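Local coordinates for putative uncharacterized protein PH1780 (Pyrococcus horikoshii, PDB 2YZQ), which is of unknown function but carries four CBS domain repeats and binds S-adenosylmethionine, consistent with a role as an adenosyl-ligand sensor, at residues 41-53 against 64-76. Numbering follows the deposited sequence.
Sequences EGKLVGIISVKRI and MLVKRDVPVVKEN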
loop_
_atom_site.group_PDB
_atom_site.type_symbol
_atom_site.label_atom_id
_atom_site.label_comp_id
_atom_site.label_asym_id
_atom_site.label_seq_id
_atom_site.Cartn_x
_atom_site.Cartn_y
_atom_site.Cartn_z
ATOM N N GLU A 41 9.652 -29.373 -7.460
ATOM C CA GLU A 41 10.023 -29.015 -8.827
ATOM C C GLU A 41 10.360 -27.528 -8.931
ATOM O O GLU A 41 11.004 -27.095 -9.882
ATOM C CB GLU A 41 8.881 -29.336 -9.794
ATOM C CG GLU A 41 8.693 -30.812 -10.102
ATOM C CD GLU A 41 9.873 -31.405 -10.849
ATOM O OE1 GLU A 41 10.298 -30.811 -11.864
ATOM O OE2 GLU A 41 10.373 -32.468 -10.424
ATOM N N GLY A 42 9.914 -26.747 -7.952
ATOM C CA GLY A 42 10.193 -25.322 -7.973
ATOM C C GLY A 42 9.074 -24.484 -8.565
ATOM O O GLY A 42 9.236 -23.281 -8.775
ATOM N N LYS A 43 7.936 -25.111 -8.841
ATOM C CA LYS A 43 6.799 -24.395 -9.405
ATOM C C LYS A 43 6.051 -23.654 -8.303
ATOM O O LYS A 43 5.968 -24.127 -7.171
ATOM C CB LYS A 43 5.845 -25.366 -10.106
ATOM C CG LYS A 43 6.488 -26.155 -11.236
ATOM C CD LYS A 43 5.451 -26.961 -11.996
ATOM C CE LYS A 43 6.090 -27.769 -13.113
ATOM N NZ LYS A 43 7.083 -28.746 -12.590
ATOM N N LEU A 44 5.511 -22.488 -8.640
ATOM C CA LEU A 44 4.768 -21.684 -7.677
ATOM C C LEU A 44 3.480 -22.381 -7.253
ATOM O O LEU A 44 2.715 -22.857 -8.094
ATOM C CB LEU A 44 4.428 -20.321 -8.284
ATOM C CG LEU A 44 3.683 -19.327 -7.386
ATOM C CD1 LEU A 44 4.593 -18.834 -6.271
ATOM C CD2 LEU A 44 3.196 -18.165 -8.232
ATOM N N VAL A 45 3.245 -22.436 -5.947
ATOM C CA VAL A 45 2.037 -23.054 -5.419
ATOM C C VAL A 45 1.305 -22.096 -4.481
ATOM O O VAL A 45 0.231 -22.418 -3.972
ATOM C CB VAL A 45 2.350 -24.375 -4.669
ATOM C CG1 VAL A 45 2.922 -25.394 -5.645
ATOM C CG2 VAL A 45 3.329 -24.122 -3.537
ATOM N N GLY A 46 1.882 -20.916 -4.265
ATOM C CA GLY A 46 1.249 -19.934 -3.398
ATOM C C GLY A 46 2.217 -18.946 -2.774
ATOM O O GLY A 46 3.375 -18.854 -3.179
ATOM N N ILE A 47 1.738 -18.189 -1.791
ATOM C CA ILE A 47 2.575 -17.213 -1.107
ATOM C C ILE A 47 2.253 -17.213 0.383
ATOM O O ILE A 47 1.114 -17.456 0.780
ATOM C CB ILE A 47 2.360 -15.789 -1.678
ATOM C CG1 ILE A 47 3.453 -14.850 -1.167
ATOM C CG2 ILE A 47 0.996 -15.259 -1.265
ATOM C CD1 ILE A 47 3.462 -13.495 -1.847
ATOM N N ILE A 48 3.263 -16.955 1.204
ATOM C CA ILE A 48 3.073 -16.916 2.648
ATOM C C ILE A 48 3.554 -15.579 3.201
ATOM O O ILE A 48 4.660 -15.128 2.898
ATOM C CB ILE A 48 3.835 -18.072 3.349
ATOM C CG1 ILE A 48 3.530 -18.062 4.851
ATOM C CG2 ILE A 48 5.331 -17.941 3.113
ATOM C CD1 ILE A 48 2.069 -18.286 5.178
ATOM N N SER A 49 2.710 -14.943 4.008
ATOM C CA SER A 49 3.037 -13.653 4.601
ATOM C C SER A 49 3.447 -13.804 6.060
ATOM O O SER A 49 2.948 -14.679 6.768
ATOM C CB SER A 49 1.835 -12.713 4.499
ATOM O OG SER A 49 0.699 -13.272 5.138
ATOM N N VAL A 50 4.359 -12.946 6.506
ATOM C CA VAL A 50 4.836 -12.981 7.882
ATOM C C VAL A 50 3.710 -12.640 8.857
ATOM O O VAL A 50 3.626 -13.211 9.944
ATOM C CB VAL A 50 6.010 -11.994 8.090
ATOM C CG1 VAL A 50 5.562 -10.575 7.786
ATOM C CG2 VAL A 50 6.534 -12.099 9.513
ATOM N N LYS A 51 2.843 -11.712 8.461
ATOM C CA LYS A 51 1.723 -11.310 9.307
ATOM C C LYS A 51 0.798 -12.483 9.603
ATOM O O LYS A 51 0.258 -12.593 10.703
ATOM C CB LYS A 51 0.923 -10.184 8.645
ATOM C CG LYS A 51 1.582 -8.816 8.723
ATOM C CD LYS A 51 0.694 -7.747 8.107
ATOM C CE LYS A 51 1.280 -6.358 8.303
ATOM N NZ LYS A 51 1.386 -6.003 9.746
ATOM N N ARG A 52 0.618 -13.358 8.620
ATOM C CA ARG A 52 -0.245 -14.519 8.797
ATOM C C ARG A 52 0.473 -15.592 9.608
ATOM O O ARG A 52 0.672 -16.713 9.141
ATOM C CB ARG A 52 -0.662 -15.084 7.436
ATOM C CG ARG A 52 -1.756 -16.137 7.518
ATOM C CD ARG A 52 -2.176 -16.606 6.135
ATOM N NE ARG A 52 -2.555 -15.487 5.275
ATOM C CZ ARG A 52 -3.039 -15.620 4.045
ATOM N NH1 ARG A 52 -3.211 -16.827 3.523
ATOM N NH2 ARG A 52 -3.349 -14.543 3.334
ATOM N N ILE A 53 0.864 -15.235 10.828
ATOM C CA ILE A 53 1.559 -16.160 11.714
ATOM C C ILE A 53 0.687 -17.380 12.000
ATOM O O ILE A 53 -0.470 -17.397 11.529
ATOM C CB ILE A 53 1.919 -15.479 13.054
ATOM C CG1 ILE A 53 0.646 -14.984 13.747
ATOM C CG2 ILE A 53 2.866 -14.314 12.807
ATOM C CD1 ILE A 53 0.889 -14.359 15.105
ATOM N N MET A 64 -3.285 -25.298 6.183
ATOM C CA MET A 64 -2.153 -24.649 5.577
ATOM C C MET A 64 -2.331 -23.135 5.637
ATOM O O MET A 64 -3.416 -22.620 5.375
ATOM C CB MET A 64 -2.027 -25.103 4.121
ATOM C CG MET A 64 -0.743 -24.665 3.445
ATOM S SD MET A 64 0.718 -25.275 4.310
ATOM C CE MET A 64 0.907 -26.891 3.561
ATOM N N LEU A 65 -1.260 -22.427 5.980
ATOM C CA LEU A 65 -1.309 -20.975 6.088
ATOM C C LEU A 65 -0.971 -20.272 4.774
ATOM O O LEU A 65 -1.013 -19.045 4.689
ATOM C CB LEU A 65 -0.350 -20.502 7.184
ATOM C CG LEU A 65 -0.577 -21.079 8.582
ATOM C CD1 LEU A 65 0.507 -20.585 9.528
ATOM C CD2 LEU A 65 -1.951 -20.675 9.089
ATOM N N VAL A 66 -0.640 -21.052 3.750
ATOM C CA VAL A 66 -0.295 -20.493 2.447
ATOM C C VAL A 66 -1.536 -20.271 1.586
ATOM O O VAL A 66 -2.402 -21.139 1.504
ATOM C CB VAL A 66 0.668 -21.431 1.680
ATOM C CG1 VAL A 66 1.080 -20.787 0.365
ATOM C CG2 VAL A 66 1.887 -21.738 2.532
ATOM N N LYS A 67 -1.624 -19.106 0.949
ATOM C CA LYS A 67 -2.756 -18.809 0.078
ATOM C C LYS A 67 -2.395 -19.211 -1.348
ATOM O O LYS A 67 -1.366 -18.789 -1.879
ATOM C CB LYS A 67 -3.122 -17.320 0.140
ATOM C CG LYS A 67 -1.996 -16.367 -0.220
ATOM C CD LYS A 67 -2.491 -14.926 -0.264
ATOM C CE LYS A 67 -3.560 -14.746 -1.335
ATOM N NZ LYS A 67 -4.060 -13.347 -1.418
ATOM N N ARG A 68 -3.247 -20.030 -1.959
ATOM C CA ARG A 68 -3.009 -20.529 -3.309
ATOM C C ARG A 68 -3.430 -19.582 -4.428
ATOM O O ARG A 68 -2.748 -19.477 -5.446
ATOM C CB ARG A 68 -3.720 -21.872 -3.503
ATOM C CG ARG A 68 -5.237 -21.767 -3.580
ATOM C CD ARG A 68 -5.887 -23.128 -3.782
ATOM N NE ARG A 68 -5.773 -23.980 -2.601
ATOM C CZ ARG A 68 -6.320 -23.700 -1.422
ATOM N NH1 ARG A 68 -7.024 -22.587 -1.260
ATOM N NH2 ARG A 68 -6.166 -24.535 -0.403
ATOM N N ASP A 69 -4.556 -18.903 -4.245
ATOM C CA ASP A 69 -5.063 -17.987 -5.260
ATOM C C ASP A 69 -4.342 -16.643 -5.251
ATOM O O ASP A 69 -4.886 -15.643 -4.787
ATOM C CB ASP A 69 -6.567 -17.769 -5.063
ATOM C CG ASP A 69 -7.191 -16.965 -6.189
ATOM O OD1 ASP A 69 -7.126 -17.418 -7.351
ATOM O OD2 ASP A 69 -7.748 -15.881 -5.910
ATOM N N VAL A 70 -3.117 -16.628 -5.767
ATOM C CA VAL A 70 -2.324 -15.404 -5.826
ATOM C C VAL A 70 -2.141 -14.963 -7.276
ATOM O O VAL A 70 -1.959 -15.790 -8.168
ATOM C CB VAL A 70 -0.929 -15.603 -5.192
ATOM C CG1 VAL A 70 -1.078 -16.031 -3.742
ATOM C CG2 VAL A 70 -0.139 -16.637 -5.978
ATOM N N PRO A 71 -2.189 -13.647 -7.530
ATOM C CA PRO A 71 -2.024 -13.138 -8.894
ATOM C C PRO A 71 -0.627 -13.413 -9.450
ATOM O O PRO A 71 0.374 -13.225 -8.756
ATOM C CB PRO A 71 -2.313 -11.646 -8.742
ATOM C CG PRO A 71 -1.854 -11.358 -7.350
ATOM C CD PRO A 71 -2.386 -12.540 -6.578
ATOM N N VAL A 72 -0.573 -13.869 -10.696
ATOM C CA VAL A 72 0.699 -14.172 -11.346
ATOM C C VAL A 72 0.762 -13.597 -12.753
ATOM O O VAL A 72 -0.253 -13.495 -13.447
ATOM C CB VAL A 72 0.940 -15.699 -11.437
ATOM C CG1 VAL A 72 0.966 -16.307 -10.048
ATOM C CG2 VAL A 72 -0.140 -16.346 -12.284
ATOM N N VAL A 73 1.965 -13.214 -13.169
ATOM C CA VAL A 73 2.184 -12.666 -14.501
ATOM C C VAL A 73 3.552 -13.132 -14.974
ATOM O O VAL A 73 4.295 -13.757 -14.215
ATOM C CB VAL A 73 2.190 -11.119 -14.498
ATOM C CG1 VAL A 73 0.845 -10.588 -14.030
ATOM C CG2 VAL A 73 3.309 -10.604 -13.596
ATOM N N LYS A 74 3.866 -12.838 -16.229
ATOM C CA LYS A 74 5.162 -13.176 -16.805
ATOM C C LYS A 74 5.931 -11.862 -16.901
ATOM O O LYS A 74 5.321 -10.794 -16.973
ATOM C CB LYS A 74 4.986 -13.809 -18.184
ATOM C CG LYS A 74 4.367 -15.200 -18.130
ATOM C CD LYS A 74 4.313 -15.848 -19.500
ATOM C CE LYS A 74 3.820 -17.284 -19.399
ATOM N NZ LYS A 74 2.499 -17.366 -18.714
ATOM N N GLU A 75 7.262 -11.928 -16.903
ATOM C CA GLU A 75 8.058 -10.704 -16.942
ATOM C C GLU A 75 7.839 -9.823 -18.165
ATOM O O GLU A 75 8.071 -8.619 -18.103
ATOM C CB GLU A 75 9.558 -11.014 -16.798
ATOM C CG GLU A 75 10.217 -11.642 -18.017
ATOM C CD GLU A 75 11.736 -11.586 -17.950
ATOM O OE1 GLU A 75 12.398 -12.212 -18.807
ATOM O OE2 GLU A 75 12.270 -10.909 -17.048
ATOM N N ASN A 76 7.380 -10.401 -19.270
ATOM C CA ASN A 76 7.166 -9.599 -20.466
ATOM C C ASN A 76 5.750 -9.049 -20.582
ATOM O O ASN A 76 5.387 -8.447 -21.595
ATOM C CB ASN A 76 7.549 -10.393 -21.718
ATOM C CG ASN A 76 9.045 -10.646 -21.804
ATOM O OD1 ASN A 76 9.849 -9.717 -21.711
ATOM N ND2 ASN A 76 9.426 -11.907 -21.983
#
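Ile47 and Lys67 face each other as a lone antiparallel bridge, a hydrogen-bonded pair in which Ile47 N reaches Lys67 O and Lys67 N reaches Ile47 O, both at 3.2 Å. The packing is tightest beside this pair. With Ile47 CG1 anti to the backbone N (chi1 -168°), CG2 falls between N and the carbonyl carbon and presses on Val70 CG1 at 3.3 Å and on Lys67 CG at 3.4 Å, the lysine chain running alongside the isoleucine. Farther along, Leu44 CD2 meets Val72 CG1 tip to tip at 3.4 Å. Gly46 CA sits 3.2 Å from Lys67 O, and a side chain there would collide with that carbonyl and with Val66 CG1.

Toward solvent the contact slackens around the exposed Arg52 and Leu65. Arg52 swings across the lysine chain at about a right angle, the edge of its guanidinium against Lys67 CB, and NH1 gives Leu65 O only a weak bond of 3.3 Å. Ile48 CD1 still comes close to Leu65 O, at 3.2 Å. Cutting Lys67 back to alanine would probably bare one flank of Ile47 CG2 and leave Tyr91 without its cation-pi partner.

Strand 44-49 pairs with strand 34-38, with a classic beta bulge at Val45 and Gly46 opposite Val37. The bridge ties this strand, in the first CBS repeat, to the chain leading into strand 72-74, in the second. The Leu44 side chain packs on Val95 and Val97 of strand 93-97, and Pro71 on helix 79-89.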